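Long-range contacts in triosephosphate isomerase (Trichomonas vaginalis, PDB 4O4V), which probably catalyses the interconversion of D-glyceraldehyde 3-phosphate and dihydroxyacetone phosphate in glycolysis and gluconeogenesis, working as a homodimer: residues M185-R190 / C224-G229; K157-V162 / A202-I207. One frame throughout, in Å; residues are numbered along the deposited sequence.

Contact 1 (M185-R190 / C224-G229); sequences MCKVIR and CPDVDG. With NA (sodium ion), chain B.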
ATOM      1  N   MET A 185      26.171   3.770 -16.339  1.00  7.89           N
ATOM      2  CA  MET A 185      25.293   2.710 -15.820  1.00  9.25           C
ATOM      3  C   MET A 185      24.130   2.416 -16.738  1.00  8.16           C
ATOM      4  O   MET A 185      23.725   1.268 -16.865  1.00  9.65           O
ATOM      5  CB  MET A 185      24.804   3.032 -14.406  1.00  8.76           C
ATOM      6  CG  MET A 185      25.939   3.038 -13.367  1.00 12.36           C
ATOM      7  SD  MET A 185      26.970   1.578 -13.320  1.00 15.99           S
ATOM      8  CE  MET A 185      25.848   0.422 -12.557  1.00 19.38           C
ATOM      9  N   CYS A 186      23.591   3.433 -17.414  1.00  8.10           N
ATOM     10  CA  CYS A 186      22.548   3.164 -18.412  1.00  8.38           C
ATOM     11  C   CYS A 186      23.089   2.329 -19.553  1.00  7.83           C
ATOM     12  O   CYS A 186      22.407   1.405 -20.032  1.00  8.76           O
ATOM     13  CB  CYS A 186      21.915   4.469 -18.880  1.00  8.25           C
ATOM     14  SG  CYS A 186      20.902   5.285 -17.606  1.00  9.66           S
ATOM     15  N   LYS A 187      24.326   2.593 -19.967  1.00  8.20           N
ATOM     16  CA  LYS A 187      24.977   1.769 -20.984  1.00  9.49           C
ATOM     17  C   LYS A 187      25.222   0.334 -20.489  1.00  9.26           C
ATOM     18  O   LYS A 187      25.015  -0.632 -21.226  1.00  9.52           O
ATOM     19  CB  LYS A 187      26.296   2.423 -21.401  1.00  9.99           C
ATOM     20  CG  LYS A 187      27.106   1.620 -22.427  1.00 13.15           C
ATOM     21  CD  LYS A 187      26.359   1.206 -23.669  1.00 14.24           C
ATOM     22  CE  LYS A 187      27.340   0.697 -24.753  1.00 15.12           C
ATOM     23  NZ  LYS A 187      26.593   0.053 -25.872  1.00 14.94           N
ATOM     24  N   VAL A 188      25.631   0.179 -19.231  1.00  9.72           N
ATOM     25  CA  VAL A 188      25.790  -1.155 -18.675  1.00 10.17           C
ATOM     26  C   VAL A 188      24.479  -1.947 -18.795  1.00  8.61           C
ATOM     27  O   VAL A 188      24.474  -3.109 -19.204  1.00  9.41           O
ATOM     28  CB  VAL A 188      26.232  -1.057 -17.189  1.00 12.14           C
ATOM     29  CG1 VAL A 188      25.923  -2.352 -16.427  1.00 14.47           C
ATOM     30  CG2 VAL A 188      27.727  -0.712 -17.072  1.00 14.45           C
ATOM     31  N   ILE A 189      23.358  -1.321 -18.437  1.00  8.68           N
ATOM     32  CA  ILE A 189      22.082  -2.013 -18.521  1.00  8.62           C
ATOM     33  C   ILE A 189      21.728  -2.382 -19.974  1.00  7.63           C
ATOM     34  O   ILE A 189      21.278  -3.480 -20.248  1.00  8.70           O
ATOM     35  CB  ILE A 189      20.978  -1.157 -17.861  1.00  8.59           C
ATOM     36  CG1 ILE A 189      21.234  -1.023 -16.350  1.00  8.72           C
ATOM     37  CG2 ILE A 189      19.611  -1.774 -18.122  1.00  9.15           C
ATOM     38  CD1 ILE A 189      20.463   0.060 -15.682  1.00 10.65           C
ATOM     39  N   ARG A 190      21.931  -1.438 -20.881  1.00  8.04           N
ATOM     40  CA  ARG A 190      21.626  -1.721 -22.283  1.00  8.42           C
ATOM     41  C   ARG A 190      22.454  -2.883 -22.798  1.00  8.68           C
ATOM     42  O   ARG A 190      21.932  -3.733 -23.532  1.00  9.32           O
ATOM     43  CB  ARG A 190      21.824  -0.490 -23.163  1.00  8.56           C
ATOM     44  CG  ARG A 190      21.096  -0.600 -24.507  1.00  9.02           C
ATOM     45  CD  ARG A 190      21.126   0.641 -25.372  1.00  8.49           C
ATOM     46  NE  ARG A 190      20.684   1.821 -24.627  1.00  9.36           N
ATOM     47  CZ  ARG A 190      19.425   2.107 -24.294  1.00  7.74           C
ATOM     48  NH1 ARG A 190      18.424   1.381 -24.659  1.00  8.74           N
ATOM     49  NH2 ARG A 190      19.195   3.189 -23.532  1.00  8.92           N
ATOM     50  N   CYS A 224      23.136  12.563 -22.710  1.00  8.61           N
ATOM     51  CA  CYS A 224      23.900  11.322 -22.696  1.00  8.99           C
ATOM     52  C   CYS A 224      23.232  10.300 -23.610  1.00  9.19           C
ATOM     53  O   CYS A 224      22.006  10.152 -23.604  1.00  9.20           O
ATOM     54  CB  CYS A 224      23.939  10.776 -21.288  1.00  8.49           C
ATOM     55  SG  CYS A 224      24.854  11.746 -20.091  1.00 12.30           S
ATOM     56  N   PRO A 225      24.034   9.579 -24.420  1.00  8.91           N
ATOM     57  CA  PRO A 225      23.414   8.750 -25.473  1.00  9.42           C
ATOM     58  C   PRO A 225      22.574   7.589 -24.969  1.00  8.19           C
ATOM     59  O   PRO A 225      21.622   7.188 -25.633  1.00  9.27           O
ATOM     60  CB  PRO A 225      24.617   8.254 -26.276  1.00 11.27           C
ATOM     61  CG  PRO A 225      25.772   8.415 -25.394  1.00 12.58           C
ATOM     62  CD  PRO A 225      25.494   9.645 -24.542  1.00  9.66           C
ATOM     63  N   ASP A 226      22.923   6.995 -23.829  1.00  7.83           N
ATOM     64  CA  ASP A 226      22.150   5.873 -23.312  1.00  7.44           C
ATOM     65  C   ASP A 226      21.092   6.219 -22.299  1.00  7.50           C
ATOM     66  O   ASP A 226      20.390   5.338 -21.821  1.00  8.01           O
ATOM     67  CB  ASP A 226      23.055   4.767 -22.824  1.00  8.73           C
ATOM     68  CG  ASP A 226      23.782   4.105 -23.979  1.00  8.29           C
ATOM     69  OD1 ASP A 226      23.201   3.206 -24.615  1.00  9.59           O
ATOM     70  OD2 ASP A 226      24.927   4.518 -24.260  1.00 10.02           O
ATOM     71  N   VAL A 227      21.007   7.499 -21.939  1.00  6.97           N
ATOM     72  CA  VAL A 227      19.976   7.988 -21.027  1.00  7.46           C
ATOM     73  C   VAL A 227      18.768   8.397 -21.849  1.00  7.31           C
ATOM     74  O   VAL A 227      18.824   9.347 -22.637  1.00  8.69           O
ATOM     75  CB  VAL A 227      20.513   9.186 -20.188  1.00  7.39           C
ATOM     76  CG1 VAL A 227      19.402   9.785 -19.323  1.00  9.31           C
ATOM     77  CG2 VAL A 227      21.654   8.740 -19.314  1.00  8.65           C
ATOM     78  N   ASP A 228      17.660   7.684 -21.653  1.00  7.10           N
ATOM     79  CA  ASP A 228      16.445   7.908 -22.422  1.00  7.61           C
ATOM     80  C   ASP A 228      15.382   8.691 -21.677  1.00  7.09           C
ATOM     81  O   ASP A 228      14.232   8.799 -22.154  1.00  8.07           O
ATOM     82  CB  ASP A 228      15.832   6.564 -22.842  1.00  9.04           C
ATOM     83  CG  ASP A 228      16.758   5.702 -23.654  1.00 10.21           C
ATOM     84  OD1 ASP A 228      17.472   6.233 -24.573  1.00 14.23           O
ATOM     85  OD2 ASP A 228      16.771   4.501 -23.445  1.00  9.43           O
ATOM     86  N   GLY A 229      15.731   9.245 -20.525  1.00  7.42           N
ATOM     87  CA  GLY A 229      14.792   9.972 -19.712  1.00  7.12           C
ATOM     88  C   GLY A 229      15.069   9.764 -18.260  1.00  6.52           C
ATOM     89  O   GLY A 229      16.175   9.371 -17.864  1.00  6.81           O
TER
HETATM   90 NA    NA B 301      19.810  10.772 -24.153  1.00  8.76          NA
HETATM   91  O   HOH W   1      24.516   1.750 -26.526  1.00 13.62           O
HETATM   92  O   HOH W   2      19.810   9.268 -25.998  1.00 15.35           O
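In the outer layer of a TIM barrel, Arg190 of helix 179-197 holds the loop that leads into strand 229-232 by bonding to both Asp226 and Asp228. The arginine takes Asp226 side-on with two nitrogens. NE gives a salt bridge to Asp226 OD1 at 2.9 Å, on that oxygen's anti lone pair and with the guanidinium and carboxylate planes only 22° apart. NH2 bonds to the backbone Asp226 O at 3.0 Å, from above the carbonyl plane. The same NH2 meets Asp228 OD2 tip to tip at 2.8 Å, but here the planes are turned 57° and the donor stands above the carboxylate. A bend at chi3 (-52°) brings NE round to Asp226. Arg2 also pairs with Asp228 OD2, which should offset the closeness of the two guanidinium groups.

Lys187 lays its CD 3.7 Å from Asp226 OD2, an oxygen hydrogen-bonded to Gln183 of the same helix, while its NZ, salt-bridged to Asp191, reaches Asp226 OD1 only through a water. Cys186 CB approaches Asp226 O at 3.4 Å, and Cys186 SG packs on Val227 CG2. Cys224 O and Val227 O, the ends of a type I turn, bind a sodium ion completed by Ala222, Ser251 and a water. An arginine-aspartate salt-bridge network thus ties an outer helix to a metal-binding turn at the entrance to a barrel strand.

Contact 2 (K157-V162 / A202-I207); sequences KWDDVV and ANKVRI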
ATOM      1  N   LYS A 157       6.227  -8.802 -24.475  1.00 12.98           N
ATOM      2  CA  LYS A 157       5.900  -7.699 -23.584  1.00 12.45           C
ATOM      3  C   LYS A 157       7.011  -6.678 -23.386  1.00 13.34           C
ATOM      4  O   LYS A 157       6.833  -5.747 -22.597  1.00 11.88           O
ATOM      5  CB  LYS A 157       5.460  -8.255 -22.226  1.00 12.71           C
ATOM      6  CG  LYS A 157       4.111  -8.925 -22.220  1.00 15.84           C
ATOM      7  CD  LYS A 157       3.013  -7.938 -22.462  1.00 17.16           C
ATOM      8  CE  LYS A 157       1.654  -8.569 -22.299  1.00 18.65           C
ATOM      9  NZ  LYS A 157       0.604  -7.525 -22.288  1.00 19.72           N
ATOM     10  N   TRP A 158       8.123  -6.777 -24.126  1.00 12.91           N
ATOM     11  CA  TRP A 158       9.200  -5.818 -23.895  1.00 12.78           C
ATOM     12  C   TRP A 158       8.854  -4.386 -24.305  1.00 11.30           C
ATOM     13  O   TRP A 158       9.458  -3.447 -23.809  1.00 12.01           O
ATOM     14  CB  TRP A 158      10.502  -6.262 -24.553  1.00 14.51           C
ATOM     15  CG  TRP A 158      11.235  -7.319 -23.753  1.00 13.63           C
ATOM     16  CD1 TRP A 158      11.218  -8.679 -23.974  1.00 15.53           C
ATOM     17  CD2 TRP A 158      12.093  -7.094 -22.650  1.00 13.33           C
ATOM     18  NE1 TRP A 158      12.020  -9.298 -23.035  1.00 15.74           N
ATOM     19  CE2 TRP A 158      12.572  -8.352 -22.223  1.00 14.35           C
ATOM     20  CE3 TRP A 158      12.517  -5.952 -21.981  1.00 13.48           C
ATOM     21  CZ2 TRP A 158      13.442  -8.487 -21.161  1.00 14.88           C
ATOM     22  CZ3 TRP A 158      13.376  -6.086 -20.935  1.00 13.87           C
ATOM     23  CH2 TRP A 158      13.853  -7.360 -20.540  1.00 15.52           C
ATOM     24  N   ASP A 159       7.882  -4.213 -25.185  1.00 11.87           N
ATOM     25  CA  ASP A 159       7.377  -2.892 -25.537  1.00 12.50           C
ATOM     26  C   ASP A 159       6.767  -2.175 -24.349  1.00 12.08           C
ATOM     27  O   ASP A 159       6.661  -0.955 -24.377  1.00 14.13           O
ATOM     28  CB  ASP A 159       6.300  -2.952 -26.650  1.00 16.04           C
ATOM     29  CG  ASP A 159       6.833  -3.343 -28.002  1.00 21.96           C
ATOM     30  OD1 ASP A 159       8.011  -3.109 -28.305  1.00 22.07           O
ATOM     31  OD2 ASP A 159       6.021  -3.862 -28.792  1.00 28.64           O
ATOM     32  N   ASP A 160       6.418  -2.917 -23.299  1.00 10.28           N
ATOM     33  CA  ASP A 160       5.727  -2.401 -22.118  1.00  9.73           C
ATOM     34  C   ASP A 160       6.621  -2.322 -20.887  1.00  9.40           C
ATOM     35  O   ASP A 160       6.115  -2.156 -19.781  1.00  9.93           O
ATOM     36  CB  ASP A 160       4.511  -3.284 -21.879  1.00 11.81           C
ATOM     37  CG  ASP A 160       3.430  -3.087 -22.923  1.00 13.98           C
ATOM     38  OD1 ASP A 160       3.489  -2.149 -23.741  1.00 16.19           O
ATOM     39  OD2 ASP A 160       2.494  -3.898 -22.907  1.00 18.35           O
ATOM     40  N   VAL A 161       7.933  -2.386 -21.085  1.00  9.54           N
ATOM     41  CA  VAL A 161       8.916  -2.307 -20.029  1.00  8.82           C
ATOM     42  C   VAL A 161       9.801  -1.088 -20.198  1.00  8.24           C
ATOM     43  O   VAL A 161      10.356  -0.872 -21.276  1.00  9.02           O
ATOM     44  CB  VAL A 161       9.804  -3.571 -20.003  1.00 10.14           C
ATOM     45  CG1 VAL A 161      10.920  -3.492 -18.971  1.00 11.12           C
ATOM     46  CG2 VAL A 161       8.962  -4.804 -19.763  1.00 11.49           C
ATOM     47  N   VAL A 162       9.954  -0.320 -19.126  1.00  7.96           N
ATOM     48  CA  VAL A 162      10.944   0.741 -19.002  1.00  6.74           C
ATOM     49  C   VAL A 162      11.788   0.402 -17.778  1.00  6.95           C
ATOM     50  O   VAL A 162      11.229  -0.096 -16.789  1.00  7.90           O
ATOM     51  CB  VAL A 162      10.230   2.105 -18.831  1.00  7.99           C
ATOM     52  CG1 VAL A 162      11.186   3.224 -18.490  1.00  9.51           C
ATOM     53  CG2 VAL A 162       9.420   2.441 -20.086  1.00  8.97           C
ATOM     54  N   ALA A 202      17.264  -4.493 -26.826  1.00 10.23           N
ATOM     55  CA  ALA A 202      18.117  -3.494 -26.208  1.00  9.41           C
ATOM     56  C   ALA A 202      17.942  -2.150 -26.874  1.00 10.13           C
ATOM     57  O   ALA A 202      18.035  -1.094 -26.186  1.00 10.56           O
ATOM     58  CB  ALA A 202      19.552  -3.947 -26.270  1.00 10.22           C
ATOM     59  N   ASN A 203      17.730  -2.129 -28.180  1.00  9.20           N
ATOM     60  CA  ASN A 203      17.610  -0.873 -28.900  1.00  9.15           C
ATOM     61  C   ASN A 203      16.275  -0.175 -28.704  1.00  9.34           C
ATOM     62  O   ASN A 203      16.175   1.018 -29.031  1.00 10.94           O
ATOM     63  CB  ASN A 203      17.871  -1.064 -30.403  1.00 10.24           C
ATOM     64  CG  ASN A 203      19.341  -1.119 -30.708  1.00  9.90           C
ATOM     65  OD1 ASN A 203      20.130  -0.446 -30.056  1.00 12.36           O
ATOM     66  ND2 ASN A 203      19.737  -1.965 -31.642  1.00 11.75           N
ATOM     67  N   LYS A 204      15.269  -0.887 -28.227  1.00  9.08           N
ATOM     68  CA  LYS A 204      13.948  -0.267 -28.044  1.00  9.95           C
ATOM     69  C   LYS A 204      13.615   0.065 -26.601  1.00  9.51           C
ATOM     70  O   LYS A 204      12.777   0.940 -26.351  1.00 10.65           O
ATOM     71  CB  LYS A 204      12.830  -1.101 -28.686  1.00 11.65           C
ATOM     72  CG  LYS A 204      12.483  -2.350 -28.005  1.00 16.01           C
ATOM     73  CD  LYS A 204      11.396  -3.095 -28.819  1.00 21.30           C
ATOM     74  CE  LYS A 204      10.881  -4.359 -28.140  1.00 21.28           C
ATOM     75  NZ  LYS A 204       9.904  -5.064 -29.043  1.00 24.29           N
ATOM     76  N   VAL A 205      14.209  -0.612 -25.633  1.00  8.74           N
ATOM     77  CA  VAL A 205      13.852  -0.360 -24.218  1.00  8.52           C
ATOM     78  C   VAL A 205      14.412   0.976 -23.745  1.00  7.76           C
ATOM     79  O   VAL A 205      15.615   1.252 -23.852  1.00  8.85           O
ATOM     80  CB  VAL A 205      14.347  -1.528 -23.325  1.00  9.63           C
ATOM     81  CG1 VAL A 205      14.149  -1.238 -21.837  1.00 10.69           C
ATOM     82  CG2 VAL A 205      13.601  -2.786 -23.675  1.00 11.98           C
ATOM     83  N   ARG A 206      13.528   1.804 -23.188  1.00  7.74           N
ATOM     84  CA  ARG A 206      13.967   3.032 -22.547  1.00  7.59           C
ATOM     85  C   ARG A 206      14.567   2.706 -21.184  1.00  7.03           C
ATOM     86  O   ARG A 206      13.980   1.997 -20.355  1.00  7.89           O
ATOM     87  CB  ARG A 206      12.818   4.031 -22.385  1.00  7.43           C
ATOM     88  CG  ARG A 206      12.465   4.835 -23.633  1.00  7.88           C
ATOM     89  CD  ARG A 206      11.632   4.092 -24.647  1.00  8.09           C
ATOM     90  NE  ARG A 206      10.329   3.647 -24.128  1.00  8.66           N
ATOM     91  CZ  ARG A 206       9.250   4.418 -24.020  1.00  8.82           C
ATOM     92  NH1 ARG A 206       9.268   5.692 -24.409  1.00  8.92           N
ATOM     93  NH2 ARG A 206       8.113   3.891 -23.582  1.00 10.07           N
ATOM     94  N   ILE A 207      15.747   3.283 -20.984  1.00  6.81           N
ATOM     95  CA  ILE A 207      16.499   3.190 -19.739  1.00  6.86           C
ATOM     96  C   ILE A 207      16.616   4.595 -19.167  1.00  7.09           C
ATOM     97  O   ILE A 207      17.128   5.512 -19.816  1.00  7.98           O
ATOM     98  CB  ILE A 207      17.869   2.533 -19.931  1.00  6.55           C
ATOM     99  CG1 ILE A 207      17.698   1.154 -20.583  1.00  8.47           C
ATOM    100  CG2 ILE A 207      18.593   2.412 -18.571  1.00  8.32           C
ATOM    101  CD1 ILE A 207      19.002   0.517 -21.025  1.00  9.26           C
TER
HETATM  102  O   HOH W   3      10.475  -1.078 -25.041  1.00 12.59           O
HETATM  103  O   HOH W   4       7.372   1.195 -22.748  1.00 19.33           O
HETATM  104  O   HOH W   5      10.701   0.933 -23.217  1.00  9.03           O
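Trp158 and Lys204 touch where the turn before strand 161-165 meets the segment joining helix 199-204 to strand 207-209. Lys204 CG sits between its backbone N and carbonyl carbon (chi1 72°), and from there the chain runs extended, passing with CE 4.1 Å from Trp158 CB. It crosses Asp159 at about a right angle. NZ makes a salt bridge of 2.8 Å to Asp159 OD1, arriving from above the carboxylate plane, 46° out of it, and both partners lie at the exposed border of the contact.

Further in, the side chains of Val205 and Trp158 cross obliquely. Val205 CG2, anti to its own carbonyl carbon, comes within 3.8 Å of Trp158 CE3, while the other branch, CG1, turns to Val161 O. Leu193 of helix 179-197 also touches the Trp158 side chain.

Arg206 folds back at chi2 and chi3, and its NH2 passes 4.0 Å from Val162 CG2. Two waters lie at the edge of the guanidinium, in its plane. One accepts from NH2 and donates to Asp159 O; the other accepts from Arg206 NE and Arg206 N and donates to Val161 O at 2.7 Å. NH1 turns elsewhere, to Thr3 O and Glu37. Along the backbone, Val162 CA makes a CA-H...O contact of 3.6 Å with Arg206 O, and Arg206 is hydrogen-bonded through its backbone to Ile163 of strand 161-165.

Waters joining carbonyls to an arginine, a small apolar patch and a surface ion pair here bring together the starts of two adjacent parallel strands, 161-165 and 207-209, at the N-terminal end of a TIM barrel.

How the contacts relate
Both contacts show one principle, that loops at the N-terminal ends of barrel strands are held by side chains of neighbouring elements. Their centres lie 12 Å apart and their segments alternate along the chain: strand 161-165, helix 179-197, helix 199-204, then the loop before strand 229-232. Asp228 N lies 2.9 Å from Ile207 O, a probable hydrogen bond, and Arg190 NH1 probably bonds to Val205 O at the same distance. The arginine of contact 1 therefore also holds segment 202-207 of contact 2. The sodium ion belongs to contact 1, about 9 Å from the nearest atom of the Arg206 side chain. The active site of TIM barrels is at the other, C-terminal strand ends.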